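PDB 6TER: galactokinase from Bifidobacterium longum subsp. infantis ATCC 15697 = JCM 1222 = DSM 20088, which probably phosphorylates galactose with ATP, as GHMP-family galactokinases do, and binds galactose in its sugar pocket. Local coordinates for residues N42-H47 with L54-A59; T48-G53 with Q250-C255. All coordinates share one frame; numbering follows the deposited sequence.

Contact 1: residues N42-H47 with L54-A59; sequences NLIGEH and LCLPIA. With GLA (alpha-D-galactopyranose), chain B.
Asn42 lays its side-chain amide against the backbone where Leu56 meets Pro57. CG is anti to the backbone N (chi1 -165°), which brings OD1 up to Leu56 N at 3.2 Å. That N-H meets a lone pair of OD1 in the carbonyl plane, and it also makes a weak bond to Ile44 O. ND2 of the same amide turns back to its own loop. It gives a nearly straight bond to Glu46 OE1 (3.1 Å, 168°), met from above the carboxylate plane, and a weak one to Gly45 O. A leucine in place of Asn42 would probably leave Leu56 N with just the weak bond to Ile44 O, of the two described, and Glu46 OE1 without this donor, its carboxylate freer to turn. Leu43 N donates to Leu56 O at 3.0 Å. Beyond this bond the Leu43 chain crosses that of Leu56, CD1 to CD2 3.9 Å, and CD1 also touches Ile58 CG2. At Gly45 a side chain would run into Leu54 O.

At the far end of 42-47 the sugar is gripped. His47 N points straight at galactose O6 (2.7 Å), with Glu46 OE1 2.8 Å from the same oxygen. The His47 ring lays one face over C6. Arg363 forms a salt bridge with Glu46 OE2. Both segments lie within the galactose-binding signature of galactokinases, where the loop after an antiparallel strand pair, Asn42 opposite Pro57, meets the sugar.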
# COMPACT_ATOMS: atom_id res chain seq x y z
N ASN A 42 -1.80 5.71 1.09
CA ASN A 42 -1.83 5.92 2.54
C ASN A 42 -1.92 7.42 2.83
O ASN A 42 -0.91 8.14 2.64
CB ASN A 42 -0.63 5.34 3.25
CG ASN A 42 -0.91 5.26 4.74
OD1 ASN A 42 -2.06 5.20 5.14
ND2 ASN A 42 0.14 5.25 5.54
N LEU A 43 -3.07 7.87 3.31
CA LEU A 43 -3.27 9.32 3.54
C LEU A 43 -2.25 9.86 4.54
O LEU A 43 -1.72 10.91 4.30
CB LEU A 43 -4.68 9.60 4.04
CG LEU A 43 -5.82 9.24 3.09
CD1 LEU A 43 -7.15 9.50 3.77
CD2 LEU A 43 -5.74 10.00 1.76
N ILE A 44 -2.02 9.17 5.65
CA ILE A 44 -1.06 9.65 6.66
C ILE A 44 -0.84 8.45 7.59
O ILE A 44 -1.68 7.54 7.56
CB ILE A 44 -1.67 10.91 7.33
CG1 ILE A 44 -0.62 11.70 8.11
CG2 ILE A 44 -2.91 10.57 8.17
CD1 ILE A 44 -1.13 13.00 8.68
N GLY A 45 0.28 8.43 8.31
CA GLY A 45 0.66 7.36 9.25
C GLY A 45 1.65 6.46 8.55
O GLY A 45 1.34 5.27 8.40
N GLU A 46 2.75 7.04 8.11
CA GLU A 46 3.76 6.36 7.25
C GLU A 46 4.89 5.82 8.13
O GLU A 46 5.35 6.57 9.02
CB GLU A 46 4.34 7.31 6.23
CG GLU A 46 4.56 6.63 4.87
CD GLU A 46 3.28 6.24 4.11
OE1 GLU A 46 2.90 5.06 4.09
OE2 GLU A 46 2.68 7.14 3.51
N HIS A 47 5.36 4.59 7.85
CA HIS A 47 6.45 3.93 8.64
C HIS A 47 5.99 3.69 10.08
O HIS A 47 6.87 3.57 11.02
CB HIS A 47 7.78 4.67 8.45
CG HIS A 47 8.36 4.38 7.10
ND1 HIS A 47 9.08 3.21 6.84
CD2 HIS A 47 8.21 5.01 5.89
CE1 HIS A 47 9.42 3.19 5.55
NE2 HIS A 47 8.90 4.27 4.95
N LEU A 54 -0.77 3.59 13.96
CA LEU A 54 -2.01 3.94 13.24
C LEU A 54 -1.63 4.32 11.81
O LEU A 54 -0.57 4.94 11.62
CB LEU A 54 -2.69 5.13 13.94
CG LEU A 54 -3.21 4.85 15.34
CD1 LEU A 54 -3.89 6.10 15.89
CD2 LEU A 54 -4.14 3.63 15.41
N CYS A 55 -2.50 3.93 10.87
CA CYS A 55 -2.41 4.16 9.41
C CYS A 55 -3.77 4.65 8.99
O CYS A 55 -4.73 4.32 9.72
CB CYS A 55 -2.07 2.89 8.62
SG CYS A 55 -0.63 2.09 9.36
N LEU A 56 -3.86 5.30 7.84
CA LEU A 56 -5.18 5.73 7.27
C LEU A 56 -5.18 5.60 5.74
O LEU A 56 -5.19 6.60 4.98
CB LEU A 56 -5.47 7.16 7.71
CG LEU A 56 -6.87 7.69 7.40
CD1 LEU A 56 -7.94 6.90 8.15
CD2 LEU A 56 -7.00 9.19 7.69
N PRO A 57 -5.13 4.37 5.19
CA PRO A 57 -5.27 4.22 3.74
C PRO A 57 -6.68 4.31 3.16
O PRO A 57 -7.66 4.08 3.85
CB PRO A 57 -4.74 2.80 3.48
CG PRO A 57 -4.95 2.04 4.80
CD PRO A 57 -4.78 3.11 5.88
N ILE A 58 -6.70 4.62 1.86
CA ILE A 58 -7.87 4.41 0.96
C ILE A 58 -7.46 3.42 -0.13
O ILE A 58 -6.27 3.34 -0.47
CB ILE A 58 -8.36 5.74 0.36
CG1 ILE A 58 -7.27 6.45 -0.46
CG2 ILE A 58 -8.92 6.62 1.48
CD1 ILE A 58 -7.82 7.44 -1.49
N ALA A 59 -8.41 2.73 -0.70
CA ALA A 59 -8.18 1.87 -1.88
C ALA A 59 -8.38 2.75 -3.12
O ALA A 59 -9.32 3.59 -3.06
CB ALA A 59 -9.13 0.70 -1.87
C1 GLA B . 5.56 0.07 2.29
C2 GLA B . 5.20 -1.17 3.08
C3 GLA B . 4.03 -0.86 4.01
C4 GLA B . 4.39 0.33 4.98
C5 GLA B . 4.92 1.51 4.22
C6 GLA B . 5.42 2.63 5.18
O1 GLA B . 4.50 0.43 1.37
O2 GLA B . 4.96 -2.36 2.26
O3 GLA B . 3.72 -2.00 4.82
O4 GLA B . 5.39 0.00 5.96
O5 GLA B . 5.91 1.12 3.24
O6 GLA B . 4.27 3.33 5.76

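Contact 2: residues T48-G53 with Q250-C255; sequences TDYNAG and QRRATC. With GLA (alpha-D-galactopyranose), chain B.
Tyr50 packs its ring flat against the aliphatic part of Arg252. Arg252 CG sits over the ring centre, 3.4 Å from the centroid and 4° off the normal, a CH-pi contact. The Arg252 chain then bends at its third torsion. This brings NE to 3.6 Å from Tyr50 CB, with the guanidinium plane 30° from the ring. This is the close stack, though both residues are partly exposed. Tyr50 CG lies between its backbone N and carbonyl carbon (chi1 56°), and from there the ring reaches the helix. The hydroxyl passes Arg251 CB and is held by His47 and Tyr340. Arg252 NH1 is hydrogen-bonded to Ser186 OG.

The looser part is buried. Cys255 SG lies at the Tyr50 ring edge, 4.4 Å from CE1. Asn51 ND2 gives SG a weak bond (3.5 Å); the stronger partner of ND2 is His47 O. Asn51 OD1 does touch closely, 3.3 Å from Cys255 CB.

On the sugar side, Asp49 OD2 is 2.6 Å from galactose O3 and OD1 is 2.6 Å from O4. Tyr50 puts another edge near O4. The contact joins the 3-10 turn of the galactose-binding loop to helix 247-262, which also carries Tyr248, a galactose-binding residue, at the wall of the galactose pocket.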
# COMPACT_ATOMS: atom_id res chain seq x y z
N THR A 48 4.67 3.56 10.25
CA THR A 48 3.95 3.26 11.52
C THR A 48 3.49 1.78 11.60
O THR A 48 3.41 1.22 12.74
CB THR A 48 2.79 4.26 11.76
OG1 THR A 48 1.84 4.15 10.70
CG2 THR A 48 3.20 5.73 11.84
N ASP A 49 3.12 1.15 10.48
CA ASP A 49 2.43 -0.19 10.45
C ASP A 49 3.28 -1.27 11.15
O ASP A 49 2.70 -1.97 12.05
CB ASP A 49 1.97 -0.52 9.03
CG ASP A 49 3.05 -0.87 8.02
OD1 ASP A 49 4.27 -0.50 8.20
OD2 ASP A 49 2.70 -1.56 7.12
N TYR A 50 4.60 -1.34 10.89
CA TYR A 50 5.53 -2.33 11.51
C TYR A 50 5.98 -1.87 12.92
O TYR A 50 6.66 -2.67 13.66
CB TYR A 50 6.70 -2.66 10.58
CG TYR A 50 7.52 -1.47 10.09
CD1 TYR A 50 8.40 -0.80 10.93
CD2 TYR A 50 7.36 -0.96 8.80
CE1 TYR A 50 9.13 0.30 10.49
CE2 TYR A 50 8.07 0.15 8.36
CZ TYR A 50 8.96 0.79 9.21
OH TYR A 50 9.66 1.86 8.75
N ASN A 51 5.59 -0.67 13.36
CA ASN A 51 5.81 -0.18 14.76
C ASN A 51 4.53 -0.29 15.63
O ASN A 51 4.53 0.29 16.74
CB ASN A 51 6.34 1.26 14.73
CG ASN A 51 7.78 1.34 14.26
OD1 ASN A 51 8.57 0.59 14.76
ND2 ASN A 51 8.10 2.16 13.26
N ALA A 52 3.53 -1.06 15.22
CA ALA A 52 2.19 -1.27 15.83
C ALA A 52 1.45 0.05 15.95
O ALA A 52 0.75 0.21 17.02
CB ALA A 52 2.30 -1.96 17.18
N GLY A 53 1.51 0.94 14.94
CA GLY A 53 0.91 2.28 15.06
C GLY A 53 -0.40 2.36 14.32
O GLY A 53 -1.05 1.32 14.08
N GLN A 250 16.51 -1.54 6.74
CA GLN A 250 17.38 -0.80 7.69
C GLN A 250 16.49 -0.04 8.70
O GLN A 250 16.71 -0.21 9.92
CB GLN A 250 18.30 0.21 7.01
CG GLN A 250 19.09 0.99 8.06
CD GLN A 250 19.88 0.01 8.88
OE1 GLN A 250 19.56 -0.31 10.04
NE2 GLN A 250 20.90 -0.53 8.25
N ARG A 251 15.54 0.74 8.19
CA ARG A 251 14.53 1.52 8.99
C ARG A 251 13.89 0.61 10.06
O ARG A 251 13.92 0.97 11.31
CB ARG A 251 13.42 2.13 8.10
CG ARG A 251 13.91 3.23 7.17
CD ARG A 251 14.62 4.37 7.93
NE ARG A 251 15.24 5.35 7.05
CZ ARG A 251 16.37 5.17 6.39
NH1 ARG A 251 17.05 4.05 6.51
NH2 ARG A 251 16.80 6.13 5.61
N ARG A 252 13.33 -0.53 9.58
CA ARG A 252 12.59 -1.49 10.42
C ARG A 252 13.56 -1.94 11.53
O ARG A 252 13.14 -1.96 12.70
CB ARG A 252 12.03 -2.67 9.60
CG ARG A 252 10.79 -2.39 8.76
CD ARG A 252 10.14 -3.62 8.12
NE ARG A 252 9.46 -4.40 9.16
CZ ARG A 252 8.77 -5.52 8.98
NH1 ARG A 252 8.69 -6.09 7.78
NH2 ARG A 252 8.19 -6.11 10.02
N ALA A 253 14.81 -2.27 11.17
CA ALA A 253 15.83 -2.80 12.11
C ALA A 253 16.19 -1.74 13.18
O ALA A 253 16.30 -2.13 14.39
CB ALA A 253 17.05 -3.32 11.37
N THR A 254 16.39 -0.48 12.80
CA THR A 254 16.66 0.69 13.70
C THR A 254 15.54 0.88 14.75
O THR A 254 15.79 1.03 15.99
CB THR A 254 16.74 1.97 12.85
OG1 THR A 254 17.90 1.83 12.03
CG2 THR A 254 16.81 3.27 13.63
N CYS A 255 14.31 0.90 14.27
CA CYS A 255 13.08 0.91 15.10
C CYS A 255 13.07 -0.29 16.05
O CYS A 255 12.87 -0.02 17.26
CB CYS A 255 11.86 0.85 14.22
SG CYS A 255 11.55 2.45 13.43
C1 GLA B . 5.56 0.07 2.29
C2 GLA B . 5.20 -1.17 3.08
C3 GLA B . 4.03 -0.86 4.01
C4 GLA B . 4.39 0.33 4.98
C5 GLA B . 4.92 1.51 4.22
C6 GLA B . 5.42 2.63 5.18
O1 GLA B . 4.50 0.43 1.37
O2 GLA B . 4.96 -2.36 2.26
O3 GLA B . 3.72 -2.00 4.82
O4 GLA B . 5.39 0.00 5.96
O5 GLA B . 5.91 1.12 3.24
O6 GLA B . 4.27 3.33 5.76

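How the contacts relate
Contacts 1 and 2 divide one loop, the link between strands 33-42 and 54-70, and their segments alternate along the chain. Their centres are about 14 Å apart. The centre of contact 1 is the deeper, about 8 Å from the chain centre against about 15 Å for that of contact 2. They meet where Leu54 O lies 2.7 Å from Thr48 OG1, a probable hydrogen bond, and where Cys55 SG packs 3.7 Å from Asp49 CB. Both reach the same alpha-galactose, through different hydroxyls. Thr187, Gly188 and Tyr248 add further hydrogen bonds to the sugar, so the two contacts supply only part of the pocket.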